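Local coordinates for hypothetical protein Atu0492 (Agrobacterium tumefaciens, PDB 2GMY) that is of uncertain function but, as a hexameric all-helical member of the AhpD-like family, is probably an antioxidant defence protein, at residues A[36-40]-A[126-130]; A[49-53]-A[142-146]; A[72-76]-A[89-93]; A[83-88]-A[113-117]. All blocks are in the same frame, centred on the assembly; numbering follows the deposited sequence.

Contact 1: A[36-40]-A[126-130]; sequences HLIKL and AIGAI
I38 and I130 carry the meeting of helix 32-45 with helix 117-139 at the centre of an all-helical AhpD-like fold. The short axes come within 9.2 Å and cross at -38°, their N-to-C directions running broadly the same way. I38 is the most enclosed side chain. Its CG2 methyl lies 3.8 Å from I127 CG1, the two isoleucine side chains crossing at about a right angle, and meets I130 CG2 at 4.1 Å. From the other branch, CD1 reaches A126 CB at 4.0 Å, so the fork of one isoleucine covers two successive residues of the facing helix. All of this is apolar and buried, with W91 and V95 of helix 83-96 closing on I127, and V25 of helix 12-26 on A126.

The loose, partly solvent-open side is the K39 side chain beyond CG. CG passes I130 CB at 4.3 Å, after which the extended chain leaves the interface and NZ forms a salt bridge with E22. Of its side chain, only the aliphatic root takes part. I130 turns CG1 anti to its backbone N (chi1 -175°), which lays that methylene closest of all, 3.6 Å from K39 O, a carbonyl oxygen hydrogen-bonded to S43 OG.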
# COMPACT_ATOMS: atom_id res chain seq x y z
N HIS A 36 1.84 6.68 -28.02
CA HIS A 36 3.02 5.94 -27.55
C HIS A 36 3.25 6.11 -26.06
O HIS A 36 3.50 5.15 -25.34
CB HIS A 36 4.27 6.40 -28.28
CG HIS A 36 4.27 6.07 -29.74
ND1 HIS A 36 3.84 4.86 -30.22
CD2 HIS A 36 4.68 6.79 -30.82
CE1 HIS A 36 3.97 4.84 -31.54
NE2 HIS A 36 4.47 6.01 -31.92
N LEU A 37 3.18 7.35 -25.60
CA LEU A 37 3.39 7.69 -24.20
C LEU A 37 2.37 6.98 -23.30
O LEU A 37 2.73 6.41 -22.26
CB LEU A 37 3.27 9.20 -24.04
CG LEU A 37 3.47 9.78 -22.64
CD1 LEU A 37 3.95 11.21 -22.77
CD2 LEU A 37 2.20 9.67 -21.78
N ILE A 38 1.10 7.06 -23.68
CA ILE A 38 0.04 6.41 -22.91
C ILE A 38 0.29 4.90 -22.81
O ILE A 38 0.21 4.31 -21.72
CB ILE A 38 -1.35 6.67 -23.56
CG1 ILE A 38 -1.77 8.11 -23.35
CG2 ILE A 38 -2.38 5.67 -23.02
CD1 ILE A 38 -2.87 8.56 -24.34
N LYS A 39 0.61 4.28 -23.95
CA LYS A 39 0.78 2.82 -23.98
C LYS A 39 2.00 2.38 -23.20
O LYS A 39 1.94 1.40 -22.45
CB LYS A 39 0.86 2.31 -25.41
CG LYS A 39 -0.47 2.36 -26.14
CD LYS A 39 -0.27 1.98 -27.60
CE LYS A 39 -1.60 1.82 -28.29
NZ LYS A 39 -1.40 1.01 -29.52
N LEU A 40 3.11 3.09 -23.37
CA LEU A 40 4.35 2.70 -22.71
C LEU A 40 4.24 2.90 -21.21
O LEU A 40 4.55 1.99 -20.42
CB LEU A 40 5.55 3.47 -23.29
CG LEU A 40 6.92 3.16 -22.66
CD1 LEU A 40 7.25 1.66 -22.71
CD2 LEU A 40 7.97 3.97 -23.37
N ALA A 126 -7.97 5.62 -24.64
CA ALA A 126 -6.67 5.02 -24.94
C ALA A 126 -6.06 4.39 -23.66
O ALA A 126 -5.52 3.28 -23.71
CB ALA A 126 -5.73 6.06 -25.53
N ILE A 127 -6.17 5.08 -22.53
CA ILE A 127 -5.68 4.53 -21.26
C ILE A 127 -6.45 3.25 -20.93
O ILE A 127 -5.87 2.25 -20.50
CB ILE A 127 -5.80 5.55 -20.11
CG1 ILE A 127 -4.87 6.76 -20.35
CG2 ILE A 127 -5.44 4.91 -18.74
CD1 ILE A 127 -5.22 8.01 -19.51
N GLY A 128 -7.76 3.27 -21.13
CA GLY A 128 -8.58 2.07 -20.91
C GLY A 128 -8.13 0.92 -21.80
O GLY A 128 -7.98 -0.23 -21.32
N ALA A 129 -7.90 1.21 -23.08
CA ALA A 129 -7.50 0.19 -24.05
C ALA A 129 -6.18 -0.49 -23.66
O ALA A 129 -6.10 -1.72 -23.65
CB ALA A 129 -7.42 0.77 -25.46
N ILE A 130 -5.15 0.28 -23.31
CA ILE A 130 -3.88 -0.36 -22.96
C ILE A 130 -4.05 -1.13 -21.66
O ILE A 130 -3.47 -2.20 -21.49
CB ILE A 130 -2.69 0.64 -22.92
CG1 ILE A 130 -1.37 -0.10 -22.67
CG2 ILE A 130 -2.95 1.78 -21.95
CD1 ILE A 130 -1.02 -1.17 -23.74

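Contact 2: A[49-53]-A[142-146]; sequences AFCVD and SQHPV
The F50 ring takes S142 CB over one face, a CH-pi contact with the carbon 3.8 Å from the centroid and 20° off the normal. Q143 C and H144 N come up instead at the ring's edge, so the loop after helix 117-139 wraps round this phenyl group. A49 and F50 fill the two middle places of a Cys-X-X-Cys sequence that ends at C51, a motif that is the redox centre in AhpD relatives.

One turn further along helix 49-61, D53 lies on the imidazole of H144. D53 CB sits 3.9 Å from the ring centroid in a second CH-pi contact, and the carboxylate is stacked on the ring with the planes 26° apart. The imidazole does not spend its N-H on this acid. H144 ND1 donates to P145 O at 2.8 Å, with the oxygen nearly in the ring plane, while NE2 is hydrogen-bonded to S78 OG of a second subunit. D53 OD2 has its own salt bridge to K57.

With partners on both ring nitrogens and D53 over a face, rotation of the imidazole is probably restrained, tying the C-terminal loop both to helix 49-61, which carries C51, and to the neighbouring subunit.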
# COMPACT_ATOMS: atom_id res chain seq x y z
N ALA A 49 5.59 -6.78 -19.45
CA ALA A 49 6.79 -6.85 -20.30
C ALA A 49 6.43 -7.01 -21.77
O ALA A 49 7.06 -6.39 -22.64
CB ALA A 49 7.69 -7.99 -19.86
N PHE A 50 5.42 -7.83 -22.05
CA PHE A 50 4.96 -8.04 -23.41
C PHE A 50 4.65 -6.71 -24.09
O PHE A 50 5.12 -6.43 -25.20
CB PHE A 50 3.72 -8.95 -23.44
CG PHE A 50 3.26 -9.30 -24.83
CD1 PHE A 50 3.89 -10.32 -25.54
CD2 PHE A 50 2.20 -8.63 -25.41
CE1 PHE A 50 3.46 -10.67 -26.82
CE2 PHE A 50 1.76 -8.96 -26.70
CZ PHE A 50 2.40 -9.99 -27.40
N CYS A 51 3.87 -5.87 -23.41
CA CYS A 51 3.50 -4.59 -23.99
C CYS A 51 4.63 -3.57 -23.94
O CYS A 51 4.79 -2.81 -24.88
CB CYS A 51 2.22 -4.02 -23.35
SG CYS A 51 0.75 -5.06 -23.71
N VAL A 52 5.42 -3.55 -22.87
CA VAL A 52 6.56 -2.63 -22.83
C VAL A 52 7.50 -2.89 -24.01
O VAL A 52 7.90 -1.97 -24.70
CB VAL A 52 7.34 -2.69 -21.49
CG1 VAL A 52 8.66 -1.90 -21.58
CG2 VAL A 52 6.47 -2.13 -20.35
N ASP A 53 7.80 -4.15 -24.26
CA ASP A 53 8.69 -4.50 -25.37
C ASP A 53 8.14 -3.95 -26.68
O ASP A 53 8.88 -3.32 -27.45
CB ASP A 53 8.85 -6.01 -25.49
CG ASP A 53 9.89 -6.40 -26.54
OD1 ASP A 53 11.07 -6.02 -26.36
OD2 ASP A 53 9.52 -7.09 -27.52
N SER A 142 1.70 -13.81 -21.89
CA SER A 142 2.23 -13.63 -23.24
C SER A 142 3.72 -13.36 -23.18
O SER A 142 4.19 -12.61 -22.33
CB SER A 142 1.50 -12.50 -23.97
OG SER A 142 0.10 -12.75 -23.98
N GLN A 143 4.47 -13.98 -24.10
CA GLN A 143 5.94 -13.90 -24.13
C GLN A 143 6.43 -13.05 -25.30
O GLN A 143 6.15 -13.38 -26.46
CB GLN A 143 6.54 -15.32 -24.23
CG GLN A 143 6.17 -16.25 -23.08
CD GLN A 143 6.77 -15.80 -21.76
OE1 GLN A 143 7.98 -15.65 -21.63
NE2 GLN A 143 5.91 -15.56 -20.77
N HIS A 144 7.14 -11.96 -25.02
CA HIS A 144 7.66 -11.10 -26.10
C HIS A 144 8.88 -11.74 -26.76
O HIS A 144 9.56 -12.56 -26.13
CB HIS A 144 7.97 -9.65 -25.63
CG HIS A 144 9.13 -9.53 -24.69
ND1 HIS A 144 10.44 -9.53 -25.12
CD2 HIS A 144 9.18 -9.34 -23.35
CE1 HIS A 144 11.25 -9.38 -24.08
NE2 HIS A 144 10.50 -9.26 -23.00
N PRO A 145 9.15 -11.39 -28.04
CA PRO A 145 10.37 -11.91 -28.68
C PRO A 145 11.65 -11.36 -28.05
O PRO A 145 11.65 -10.24 -27.53
CB PRO A 145 10.23 -11.45 -30.14
CG PRO A 145 9.29 -10.32 -30.13
CD PRO A 145 8.37 -10.53 -28.94
N VAL A 146 12.72 -12.15 -28.10
CA VAL A 146 14.00 -11.81 -27.48
C VAL A 146 15.09 -11.66 -28.55
O VAL A 146 15.45 -12.63 -29.21
CB VAL A 146 14.44 -12.88 -26.46
CG1 VAL A 146 15.74 -12.48 -25.78
CG2 VAL A 146 13.35 -13.13 -25.42

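Contact 3: A[72-76]-A[89-93]; sequences MSVWR and LGWVD
In this AhpD-like helical fold the connection between helix 66-70 and helix 83-96 doubles back on the latter, and W75, on a short 3-10 segment, meets L89 and D93 there. L89 CB sits almost squarely over the six-membered ring, 3.5 Å from its centroid and 10° off the normal, a CH-pi contact. R76 occupies the opposite face: its CG lies above the indole and its extended chain brings the guanidinium over CZ2. The indole is thus sandwiched between a helix side chain and its own sequence neighbour.

Its edge is polar. W75 NE1 donates to D93 OD2 at 2.8 Å; the oxygen lies in the indole plane, but the N-H arrives on the syn side of the carboxylate, 34° out of its plane. D93 OD1 meanwhile forms a salt bridge with R41, so both oxygens of this buried acid are gripped and its rotation is restrained. M72, bent at chi2 and chi3, brings SD to 3.4 Å from L89 CD2.

R76 and D93 stay beyond salt-bridge range, with R76 NH2 4.1 Å from OD2. A water spans them instead, accepting from R76 NH2 at 2.7 Å and donating to D93 OD2 at 2.5 Å.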
# COMPACT_ATOMS: atom_id res chain seq x y z
N MET A 72 10.80 6.74 -18.87
CA MET A 72 9.37 6.75 -18.65
C MET A 72 8.98 6.06 -17.37
O MET A 72 7.94 6.32 -16.82
CB MET A 72 8.61 6.12 -19.79
CG MET A 72 7.18 6.36 -19.56
SD MET A 72 6.78 7.88 -20.38
CE MET A 72 6.19 6.97 -21.73
N SER A 73 9.82 5.14 -16.93
CA SER A 73 9.54 4.40 -15.72
C SER A 73 9.67 5.30 -14.50
O SER A 73 9.19 4.97 -13.45
CB SER A 73 10.48 3.21 -15.60
OG SER A 73 11.80 3.63 -15.47
N VAL A 74 10.33 6.45 -14.67
CA VAL A 74 10.70 7.35 -13.57
C VAL A 74 10.47 8.81 -13.98
O VAL A 74 11.20 9.72 -13.59
CB VAL A 74 12.18 7.09 -13.11
CG1 VAL A 74 12.33 5.70 -12.49
CG2 VAL A 74 13.16 7.26 -14.28
N TRP A 75 9.40 9.03 -14.73
CA TRP A 75 9.21 10.32 -15.40
C TRP A 75 9.11 11.52 -14.48
O TRP A 75 9.45 12.62 -14.89
CB TRP A 75 7.96 10.26 -16.29
CG TRP A 75 6.70 10.18 -15.51
CD1 TRP A 75 6.06 9.04 -15.09
CD2 TRP A 75 5.91 11.28 -15.06
NE1 TRP A 75 4.90 9.38 -14.40
CE2 TRP A 75 4.80 10.74 -14.36
CE3 TRP A 75 6.04 12.67 -15.17
CZ2 TRP A 75 3.82 11.55 -13.78
CZ3 TRP A 75 5.07 13.47 -14.59
CH2 TRP A 75 3.97 12.91 -13.91
N ARG A 76 8.61 11.32 -13.25
CA ARG A 76 8.34 12.47 -12.39
C ARG A 76 9.60 13.26 -12.12
O ARG A 76 9.55 14.47 -12.00
CB ARG A 76 7.69 12.06 -11.07
CG ARG A 76 6.28 11.59 -11.22
CD ARG A 76 5.49 11.72 -9.92
NE ARG A 76 4.14 11.23 -10.12
CZ ARG A 76 3.08 12.00 -10.38
NH1 ARG A 76 3.20 13.32 -10.45
NH2 ARG A 76 1.90 11.43 -10.56
N LEU A 89 1.16 12.34 -18.53
CA LEU A 89 1.72 11.27 -17.67
C LEU A 89 1.02 11.21 -16.31
O LEU A 89 0.70 10.13 -15.81
CB LEU A 89 3.23 11.46 -17.50
CG LEU A 89 4.05 11.05 -18.72
CD1 LEU A 89 5.40 11.75 -18.75
CD2 LEU A 89 4.20 9.52 -18.80
N GLY A 90 0.77 12.38 -15.71
CA GLY A 90 0.04 12.43 -14.43
C GLY A 90 -1.32 11.76 -14.51
O GLY A 90 -1.75 11.05 -13.57
N TRP A 91 -1.99 11.95 -15.65
CA TRP A 91 -3.31 11.38 -15.86
C TRP A 91 -3.22 9.89 -16.17
O TRP A 91 -4.01 9.08 -15.65
CB TRP A 91 -4.02 12.11 -16.99
CG TRP A 91 -5.47 11.78 -17.16
CD1 TRP A 91 -6.06 11.23 -18.27
CD2 TRP A 91 -6.53 12.01 -16.22
NE1 TRP A 91 -7.41 11.11 -18.08
CE2 TRP A 91 -7.73 11.58 -16.84
CE3 TRP A 91 -6.59 12.54 -14.93
CZ2 TRP A 91 -8.98 11.66 -16.20
CZ3 TRP A 91 -7.84 12.63 -14.29
CH2 TRP A 91 -9.01 12.19 -14.94
N VAL A 92 -2.25 9.51 -17.01
CA VAL A 92 -2.03 8.08 -17.24
C VAL A 92 -1.82 7.35 -15.91
O VAL A 92 -2.43 6.30 -15.66
CB VAL A 92 -0.86 7.84 -18.20
CG1 VAL A 92 -0.51 6.35 -18.29
CG2 VAL A 92 -1.20 8.38 -19.58
N ASP A 93 -0.96 7.90 -15.06
CA ASP A 93 -0.70 7.30 -13.75
C ASP A 93 -1.98 7.22 -12.90
O ASP A 93 -2.32 6.15 -12.37
CB ASP A 93 0.38 8.09 -13.02
CG ASP A 93 1.76 7.87 -13.61
OD1 ASP A 93 1.87 7.32 -14.73
OD2 ASP A 93 2.75 8.24 -12.93
O HOH W 1 -0.76 11.33 -11.09
O HOH W 2 2.67 8.85 -10.49

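Contact 4: A[83-88]-A[113-117]; sequences EQERAL and AHFSD
Q84 and H114 bring the two backbones closest, with CA atoms 5.9 Å apart, where the first turns of helix 83-96 run past the end of helix 105-114. The chain straightens at F115, whose extended backbone carries it on toward the next helix. H114 lies against the helical backbone itself: Q84 CA stands over a face of the imidazole, 3.8 Å from its centroid and 17° off the normal, a CH-pi contact, and E83 O lies over the rim of that same face. The first torsion of H114 puts CG beside its backbone N (chi1 -66°), sending the ring across the helix toward A87, whose CB comes within 3.5 Å of CD2.

In this all-helical AhpD-like fold, 113-117 is the corner between helix 105-114 and helix 117-139, and S116 is the N-cap of the latter. The side chain of S116 caps a backbone N just beyond, while its own N is bound by E119 OE1, the reciprocal bond of a capping box.

Q84, extended beyond CG, runs between H114 and F115. Its NE2 makes only a weak hydrogen bond to H114 O, 3.5 Å long and bent to 133°. The amide also lies close to the phenyl ring of F115, NE2 being 3.6 Å from CE1. Deeper in, L88 CB touches F115 CE2 at 4.2 Å. There the ring of F115 is buried, meeting F34 of helix 32-45 edge-to-face and resting on I120 and I123 of helix 117-139, whereas the outer side, at E83, faces solvent.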
# COMPACT_ATOMS: atom_id res chain seq x y z
N GLU A 83 5.98 20.08 -20.49
CA GLU A 83 4.91 20.27 -19.51
C GLU A 83 3.63 19.56 -19.95
O GLU A 83 2.93 18.97 -19.14
CB GLU A 83 4.66 21.76 -19.22
CG GLU A 83 5.81 22.41 -18.44
CD GLU A 83 6.19 21.64 -17.16
OE1 GLU A 83 5.29 21.39 -16.32
OE2 GLU A 83 7.39 21.29 -16.99
N GLN A 84 3.35 19.59 -21.25
CA GLN A 84 2.20 18.88 -21.79
C GLN A 84 2.32 17.37 -21.56
O GLN A 84 1.37 16.73 -21.12
CB GLN A 84 2.05 19.15 -23.28
CG GLN A 84 0.83 18.49 -23.88
CD GLN A 84 0.61 18.89 -25.33
OE1 GLN A 84 1.57 19.06 -26.09
NE2 GLN A 84 -0.66 19.01 -25.72
N GLU A 85 3.49 16.81 -21.87
CA GLU A 85 3.74 15.38 -21.62
C GLU A 85 3.59 15.05 -20.13
O GLU A 85 3.01 14.00 -19.77
CB GLU A 85 5.12 14.95 -22.10
CG GLU A 85 5.21 14.93 -23.61
CD GLU A 85 6.62 14.68 -24.14
OE1 GLU A 85 7.60 15.12 -23.51
OE2 GLU A 85 6.73 14.03 -25.20
N ARG A 86 4.11 15.92 -19.26
CA ARG A 86 3.94 15.71 -17.82
C ARG A 86 2.49 15.70 -17.39
O ARG A 86 2.10 14.92 -16.51
CB ARG A 86 4.71 16.74 -17.00
CG ARG A 86 6.20 16.61 -17.17
CD ARG A 86 6.94 17.63 -16.30
NE ARG A 86 6.88 17.28 -14.88
CZ ARG A 86 7.63 16.34 -14.30
NH1 ARG A 86 8.52 15.65 -15.01
NH2 ARG A 86 7.48 16.08 -13.01
N ALA A 87 1.68 16.57 -17.99
CA ALA A 87 0.27 16.63 -17.68
C ALA A 87 -0.39 15.31 -18.07
O ALA A 87 -1.17 14.73 -17.32
CB ALA A 87 -0.36 17.78 -18.43
N LEU A 88 -0.05 14.82 -19.25
CA LEU A 88 -0.59 13.56 -19.73
C LEU A 88 -0.13 12.39 -18.84
O LEU A 88 -0.95 11.58 -18.42
CB LEU A 88 -0.17 13.33 -21.18
CG LEU A 88 -0.64 12.05 -21.88
CD1 LEU A 88 -2.15 11.84 -21.73
CD2 LEU A 88 -0.23 12.07 -23.35
N ALA A 113 -5.46 21.79 -18.60
CA ALA A 113 -4.65 22.93 -19.02
C ALA A 113 -4.16 22.76 -20.47
O ALA A 113 -4.07 23.73 -21.23
CB ALA A 113 -3.50 23.13 -18.07
N HIS A 114 -3.91 21.51 -20.87
CA HIS A 114 -3.20 21.21 -22.12
C HIS A 114 -4.01 20.52 -23.20
O HIS A 114 -3.54 20.36 -24.32
CB HIS A 114 -1.99 20.33 -21.81
CG HIS A 114 -0.95 21.03 -21.00
ND1 HIS A 114 0.02 21.83 -21.57
CD2 HIS A 114 -0.75 21.08 -19.66
CE1 HIS A 114 0.78 22.33 -20.62
NE2 HIS A 114 0.34 21.89 -19.45
N PHE A 115 -5.22 20.06 -22.85
CA PHE A 115 -6.03 19.27 -23.77
C PHE A 115 -7.48 19.70 -23.74
O PHE A 115 -8.02 20.03 -22.68
CB PHE A 115 -5.93 17.77 -23.43
CG PHE A 115 -4.55 17.19 -23.64
CD1 PHE A 115 -4.12 16.82 -24.91
CD2 PHE A 115 -3.68 17.05 -22.56
CE1 PHE A 115 -2.86 16.28 -25.10
CE2 PHE A 115 -2.40 16.51 -22.74
CZ PHE A 115 -1.99 16.14 -24.01
N SER A 116 -8.13 19.66 -24.90
CA SER A 116 -9.57 19.88 -24.99
C SER A 116 -10.35 18.70 -24.39
O SER A 116 -9.80 17.61 -24.20
CB SER A 116 -9.99 20.04 -26.45
OG SER A 116 -9.91 18.79 -27.14
N ASP A 117 -11.64 18.91 -24.13
CA ASP A 117 -12.48 17.82 -23.62
C ASP A 117 -12.49 16.65 -24.61
O ASP A 117 -12.45 15.49 -24.20
CB ASP A 117 -13.92 18.27 -23.35
CG ASP A 117 -14.08 18.96 -22.00
OD1 ASP A 117 -13.08 19.14 -21.28
OD2 ASP A 117 -15.24 19.30 -21.66

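Contact 1 lies about 2 Å from the chain's centre, and each of the other three touches it, their centres 12 to 16 Å away. Helix 32-45 is the hub: L37 packs on L88 and L89, and L40 on V52. Contacts 3 and 4 share helix 83-96 and are joined further by R86, which probably hydrogen-bonds to the carbonyl oxygens of W75 and R76. Contacts 2 and 4 stand on opposite sides of the centre, 29 Å between centres. Along the chain, contacts 3 and 4 interleave within the span enclosed by contact 1, and contacts 1 and 2 also alternate. Contacts 2 and 3 both touch a second subunit, linking the helical core to the hexamer.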